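Local coordinates for BH2358 protein (Bacillus halodurans C-125, PDB 2RBD) that is of unknown function but, as a putative spore coat protein of the DUF3231 family in the ferritin clan, may contribute to the bacterial spore coat, at residues E68-S72 with N73-L77; P101-S104 with A105-M109. All coordinates share one frame; numbering follows the deposited sequence.

Contact 1 (E68-S72 with N73-L77); sequences ELLRS and NGVGL
L70 and V75 meet where the C-terminal turn of helix 46-72 gives way to loop, and they carry the six-to-one bond of a Schellman-type ending: V75 N donates to L70 O at 3.1 Å. The companion five-to-two bond is not made, since G74 N and R71 O stand 3.8 Å apart. G74 takes the positive-phi conformation that suits a glycine and turns the chain. L70 O also accepts from N73 N, which arrives from the opposite face of the carbonyl and well above its plane.

The tight part faces inward. L70 CD2 packs against V75 CB at 3.9 Å, the apolar contact that accompanies this kind of helix end, and helix 16-42 covers the pair through T22 and L26 on L70 and V19 on V75. The amide of N73 folds back over the last turn because CG lies beside its own backbone N (chi1 -76°). Its ND2 donates to L69 O at 2.8 Å, with a nearly straight N-H (169°) and the acceptor close to the amide plane; OD1 bonds R127. With both ends of the amide engaged, its rotation is fixed, and an alanine here would probably leave L69 O and R127 without this partner and the last helical turn less firmly tied to the loop.

Toward solvent the packing is looser. L77 swings back over the turn and brings CD2 near L70 CB, but this leucine has a second conformer and the closeness is doubtful. Exposed R71 bends at its third torsion and forms a salt bridge with E68 one turn back: R71 NH2 reaches E68 OE1 at 2.8 Å, on the anti side of the carboxylate and 26° out of its plane.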
ATOM      1  N   GLU A  68      13.139 -22.510   3.633  1.00 15.31           N
ATOM      2  CA  GLU A  68      12.636 -23.890   3.526  1.00 16.80           C
ATOM      3  C   GLU A  68      11.488 -23.960   2.530  1.00 16.55           C
ATOM      4  O   GLU A  68      11.404 -24.894   1.720  1.00 17.93           O
ATOM      5  CB  GLU A  68      12.224 -24.427   4.888  1.00 21.09           C
ATOM      6  CG  GLU A  68      11.557 -25.824   4.832  1.00 26.48           C
ATOM      7  CD  GLU A  68      12.453 -26.906   4.146  1.00 51.15           C
ATOM      8  OE1 GLU A  68      13.715 -26.859   4.297  1.00 56.95           O
ATOM      9  OE2 GLU A  68      11.888 -27.814   3.462  1.00 60.73           O
ATOM     10  N   LEU A  69      10.610 -22.967   2.548  1.00 17.04           N
ATOM     11  CA  LEU A  69       9.516 -22.902   1.578  1.00 17.31           C
ATOM     12  C   LEU A  69      10.031 -22.826   0.166  1.00 17.98           C
ATOM     13  O   LEU A  69       9.657 -23.631  -0.699  1.00 18.84           O
ATOM     14  CB  LEU A  69       8.609 -21.684   1.874  1.00 18.46           C
ATOM     15  CG  LEU A  69       7.445 -21.450   0.902  1.00 18.57           C
ATOM     16  CD1 LEU A  69       6.404 -22.565   1.008  1.00 19.26           C
ATOM     17  CD2 LEU A  69       6.821 -20.056   1.118  1.00 21.16           C
ATOM     18  N   LEU A  70      10.933 -21.896  -0.081  1.00 16.38           N
ATOM     19  CA  LEU A  70      11.499 -21.768  -1.434  1.00 16.00           C
ATOM     20  C   LEU A  70      12.316 -22.970  -1.870  1.00 17.33           C
ATOM     21  O   LEU A  70      12.184 -23.422  -3.016  1.00 17.89           O
ATOM     22  CB  LEU A  70      12.305 -20.483  -1.575  1.00 18.67           C
ATOM     23  CG  LEU A  70      11.475 -19.214  -1.402  1.00 18.30           C
ATOM     24  CD1 LEU A  70      12.413 -18.045  -1.705  1.00 25.61           C
ATOM     25  CD2 LEU A  70      10.230 -19.178  -2.259  1.00 22.83           C
ATOM     26  N   ARG A  71      13.119 -23.501  -0.965  1.00 15.80           N
ATOM     27  CA  ARG A  71      13.951 -24.678  -1.313  1.00 18.77           C
ATOM     28  C   ARG A  71      13.084 -25.892  -1.655  1.00 18.77           C
ATOM     29  O   ARG A  71      13.452 -26.700  -2.522  1.00 22.04           O
ATOM     30  CB  ARG A  71      14.921 -25.043  -0.187  1.00 20.27           C
ATOM     31  CG  ARG A  71      16.161 -24.153  -0.096  1.00 25.32           C
ATOM     32  CD  ARG A  71      17.234 -24.826   0.793  1.00 25.49           C
ATOM     33  NE  ARG A  71      16.595 -25.293   2.011  1.00 40.06           N
ATOM     34  CZ  ARG A  71      16.624 -24.647   3.172  1.00 39.70           C
ATOM     35  NH1 ARG A  71      17.362 -23.536   3.335  1.00 43.99           N
ATOM     36  NH2 ARG A  71      15.936 -25.145   4.196  1.00 34.81           N
ATOM     37  N   SER A  72      11.935 -26.040  -0.987  1.00 17.14           N
ATOM     38  CA  SER A  72      11.048 -27.171  -1.215  0.60 18.98           C
ATOM     39  C   SER A  72      10.196 -26.992  -2.472  1.00 20.11           C
ATOM     40  O   SER A  72       9.483 -27.897  -2.873  1.00 20.51           O
ATOM     41  CB  SER A  72      10.083 -27.367  -0.047  0.60 20.29           C
ATOM     42  OG  SER A  72      10.757 -27.494   1.186  0.60 24.25           O
ATOM     43  N   ASN A  73      10.217 -25.815  -3.061  1.00 17.37           N
ATOM     44  CA  ASN A  73       9.372 -25.550  -4.216  1.00 18.55           C
ATOM     45  C   ASN A  73      10.166 -25.155  -5.456  1.00 18.99           C
ATOM     46  O   ASN A  73       9.634 -24.637  -6.414  1.00 20.07           O
ATOM     47  CB  ASN A  73       8.330 -24.478  -3.855  1.00 18.58           C
ATOM     48  CG  ASN A  73       7.212 -25.022  -3.014  1.00 20.63           C
ATOM     49  OD1 ASN A  73       6.198 -25.469  -3.548  1.00 20.21           O
ATOM     50  ND2 ASN A  73       7.387 -25.013  -1.699  1.00 18.20           N
ATOM     51  N   GLY A  74      11.459 -25.432  -5.440  1.00 18.69           N
ATOM     52  CA  GLY A  74      12.277 -25.265  -6.621  1.00 19.04           C
ATOM     53  C   GLY A  74      12.423 -23.826  -7.010  1.00 19.43           C
ATOM     54  O   GLY A  74      12.408 -23.506  -8.183  1.00 24.24           O
ATOM     55  N   VAL A  75      12.571 -22.947  -6.024  1.00 16.67           N
ATOM     56  CA  VAL A  75      12.783 -21.526  -6.280  1.00 15.99           C
ATOM     57  C   VAL A  75      14.196 -21.158  -5.804  1.00 17.08           C
ATOM     58  O   VAL A  75      14.566 -21.466  -4.662  1.00 16.49           O
ATOM     59  CB  VAL A  75      11.738 -20.648  -5.545  1.00 17.33           C
ATOM     60  CG1 VAL A  75      12.024 -19.156  -5.796  1.00 14.66           C
ATOM     61  CG2 VAL A  75      10.268 -21.063  -5.915  1.00 16.45           C
ATOM     62  N   GLY A  76      14.983 -20.522  -6.669  1.00 16.56           N
ATOM     63  CA  GLY A  76      16.283 -20.021  -6.282  1.00 16.33           C
ATOM     64  C   GLY A  76      16.207 -18.964  -5.215  1.00 16.67           C
ATOM     65  O   GLY A  76      15.345 -18.098  -5.251  1.00 17.65           O
ATOM     66  N   LEU A  77      17.141 -19.027  -4.290  1.00 15.75           N
ATOM     67  CA  LEU A  77      17.198 -18.075  -3.175  0.70 16.07           C
ATOM     68  C   LEU A  77      17.974 -16.847  -3.563  1.00 16.10           C
ATOM     69  O   LEU A  77      18.897 -16.918  -4.363  1.00 16.57           O
ATOM     70  CB  LEU A  77      17.827 -18.715  -1.919  0.70 17.00           C
ATOM     71  CG  LEU A  77      17.151 -19.955  -1.330  0.70 18.86           C
ATOM     72  CD1 LEU A  77      17.756 -20.372   0.016  0.70 18.41           C
ATOM     73  CD2 LEU A  77      15.642 -19.751  -1.191  0.70 16.04           C
TER

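Contact 2 (P101-S104 with A105-M109)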
ATOM      1  N   PRO A 101      18.758   8.401  17.332  1.00 14.65           N
ATOM      2  CA  PRO A 101      17.383   8.706  16.935  1.00 15.02           C
ATOM      3  C   PRO A 101      17.065   8.373  15.482  1.00 15.19           C
ATOM      4  O   PRO A 101      15.968   7.887  15.182  1.00 17.48           O
ATOM      5  CB  PRO A 101      17.282  10.207  17.146  1.00 18.37           C
ATOM      6  CG  PRO A 101      18.412  10.527  18.047  1.00 19.14           C
ATOM      7  CD  PRO A 101      19.476   9.594  17.800  1.00 17.60           C
ATOM      8  N   GLU A 102      18.013   8.632  14.600  1.00 15.43           N
ATOM      9  CA  GLU A 102      17.739   8.350  13.211  0.60 14.27           C
ATOM     10  C   GLU A 102      17.784   6.836  12.904  1.00 14.70           C
ATOM     11  O   GLU A 102      16.962   6.385  12.109  1.00 14.05           O
ATOM     12  CB  GLU A 102      18.617   9.198  12.313  0.60 14.22           C
ATOM     13  CG  GLU A 102      18.178  10.670  12.267  0.60 21.03           C
ATOM     14  CD  GLU A 102      18.522  11.457  13.518  0.60 27.96           C
ATOM     15  OE1 GLU A 102      19.598  11.204  14.111  0.60 23.61           O
ATOM     16  OE2 GLU A 102      17.719  12.346  13.897  0.60 22.03           O
ATOM     17  N   ILE A 103      18.606   6.063  13.589  1.00 14.14           N
ATOM     18  CA  ILE A 103      18.609   4.599  13.486  1.00 13.53           C
ATOM     19  C   ILE A 103      17.245   4.065  13.931  1.00 13.68           C
ATOM     20  O   ILE A 103      16.629   3.249  13.263  1.00 13.21           O
ATOM     21  CB  ILE A 103      19.713   3.986  14.348  1.00 13.57           C
ATOM     22  CG1 ILE A 103      21.091   4.298  13.746  1.00 15.12           C
ATOM     23  CG2 ILE A 103      19.557   2.444  14.445  1.00 10.43           C
ATOM     24  CD1 ILE A 103      22.260   4.042  14.706  1.00 13.53           C
ATOM     25  N   SER A 104      16.784   4.542  15.086  1.00 13.63           N
ATOM     26  CA  SER A 104      15.491   4.102  15.610  1.00 13.81           C
ATOM     27  C   SER A 104      14.355   4.429  14.665  1.00 15.01           C
ATOM     28  O   SER A 104      13.481   3.584  14.426  1.00 16.36           O
ATOM     29  CB  SER A 104      15.232   4.712  16.986  1.00 14.15           C
ATOM     30  OG  SER A 104      14.158   4.036  17.622  1.00 19.88           O
ATOM     31  N   ALA A 105      14.347   5.643  14.124  1.00 15.10           N
ATOM     32  CA  ALA A 105      13.341   6.069  13.136  1.00 15.23           C
ATOM     33  C   ALA A 105      13.308   5.153  11.934  1.00 14.84           C
ATOM     34  O   ALA A 105      12.238   4.751  11.500  1.00 13.68           O
ATOM     35  CB  ALA A 105      13.618   7.476  12.688  1.00 14.40           C
ATOM     36  N   THR A 106      14.481   4.831  11.410  1.00 14.52           N
ATOM     37  CA  THR A 106      14.597   3.949  10.283  1.00 14.25           C
ATOM     38  C   THR A 106      14.019   2.582  10.537  1.00 15.35           C
ATOM     39  O   THR A 106      13.207   2.058   9.747  1.00 12.57           O
ATOM     40  CB  THR A 106      16.072   3.816   9.878  1.00 16.21           C
ATOM     41  OG1 THR A 106      16.545   5.113   9.522  1.00 19.28           O
ATOM     42  CG2 THR A 106      16.251   2.858   8.699  1.00 17.50           C
ATOM     43  N   ILE A 107      14.410   1.991  11.651  1.00 14.36           N
ATOM     44  CA  ILE A 107      13.919   0.686  11.994  1.00 13.26           C
ATOM     45  C   ILE A 107      12.390   0.718  12.206  1.00 14.83           C
ATOM     46  O   ILE A 107      11.663  -0.159  11.777  1.00 13.25           O
ATOM     47  CB  ILE A 107      14.637   0.150  13.241  1.00 15.59           C
ATOM     48  CG1 ILE A 107      16.112  -0.034  12.909  1.00 15.19           C
ATOM     49  CG2 ILE A 107      13.937  -1.160  13.723  1.00 11.22           C
ATOM     50  CD1 ILE A 107      16.944  -0.483  14.067  1.00 19.13           C
ATOM     51  N   SER A 108      11.897   1.756  12.863  1.00 13.08           N
ATOM     52  CA  SER A 108      10.442   1.892  13.064  1.00 16.14           C
ATOM     53  C   SER A 108       9.676   1.961  11.735  1.00 14.02           C
ATOM     54  O   SER A 108       8.629   1.310  11.558  1.00 13.93           O
ATOM     55  CB  SER A 108      10.134   3.121  13.906  1.00 16.60           C
ATOM     56  OG  SER A 108      10.764   2.990  15.182  1.00 19.80           O
HETATM   57  N   MSE A 109      10.231   2.693  10.769  1.00 13.64           N
HETATM   58  CA  MSE A 109       9.609   2.764   9.450  0.70 14.97           C
HETATM   59  C   MSE A 109       9.682   1.421   8.732  1.00 12.56           C
HETATM   60  O   MSE A 109       8.721   1.028   8.073  1.00 11.97           O
HETATM   61  CB  MSE A 109      10.216   3.878   8.614  0.70 16.21           C
HETATM   62  CG  MSE A 109       9.816   5.211   9.140  0.70 21.57           C
HETATM   63 SE   MSE A 109      10.553   6.643   8.124  0.56 26.69          SE
HETATM   64  CE  MSE A 109      12.295   6.517   8.694  0.70 20.51           C
TER
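T106 and E102 share two bonds across one helical turn, and the backbone sets the pattern for the rest. A105 N, T106 N, I107 N and S108 N donate to the carbonyls of P101, E102, I103 and S104, the regular i to i+4 bonding of an alpha helix; I107 N to I103 O, at 3.0 Å, is the straightest, with an N-H angle of 169°.

Side-chain hydroxyls add a second grip. T106 OG1 sits beside its own backbone N (chi1 -61°) and from there donates to E102 O at 2.9 Å, reaching that oxygen from the face opposite to T106 N. S108 OG, also beside its own backbone N, donates to S104 O at 2.9 Å, from 40° out of the carbonyl plane.

All this lies near the start of helix 100-124, one of four long helices consistent with the ferritin-like four-helix bundle of the clan. S104 OG turns the other way from S108 OG, anti to its own N, and bonds N152 OD1, while S108 OG bonds N152 ND2; the amide of N152 on helix 128-155 thus ties both serines to that helix.

Apolar packing uses the buried isoleucines. The two side chains run alongside each other in a common direction, I103 CG2 touching I107 CD1 at 3.9 Å, and I52 of helix 46-72 packs against both.

Contact 1 comes first along the chain: it marks the end of helix 46-72, contact 2 the early turns of helix 100-124, and the loop that begins in contact 1 joins these two successive helices. Their centres are 32 Å apart, with nearest atoms about 22 Å from each other, and the chain's centre lies between them, so they do not touch. The connecting segment must therefore travel much of the length of the helical bundle. Both contacts pack on helix 16-42. Contact 1 also meets H164 of the second subunit, while in contact 2 E102 packs on N34 of the third subunit and the serines bind helix 128-155 of their own chain.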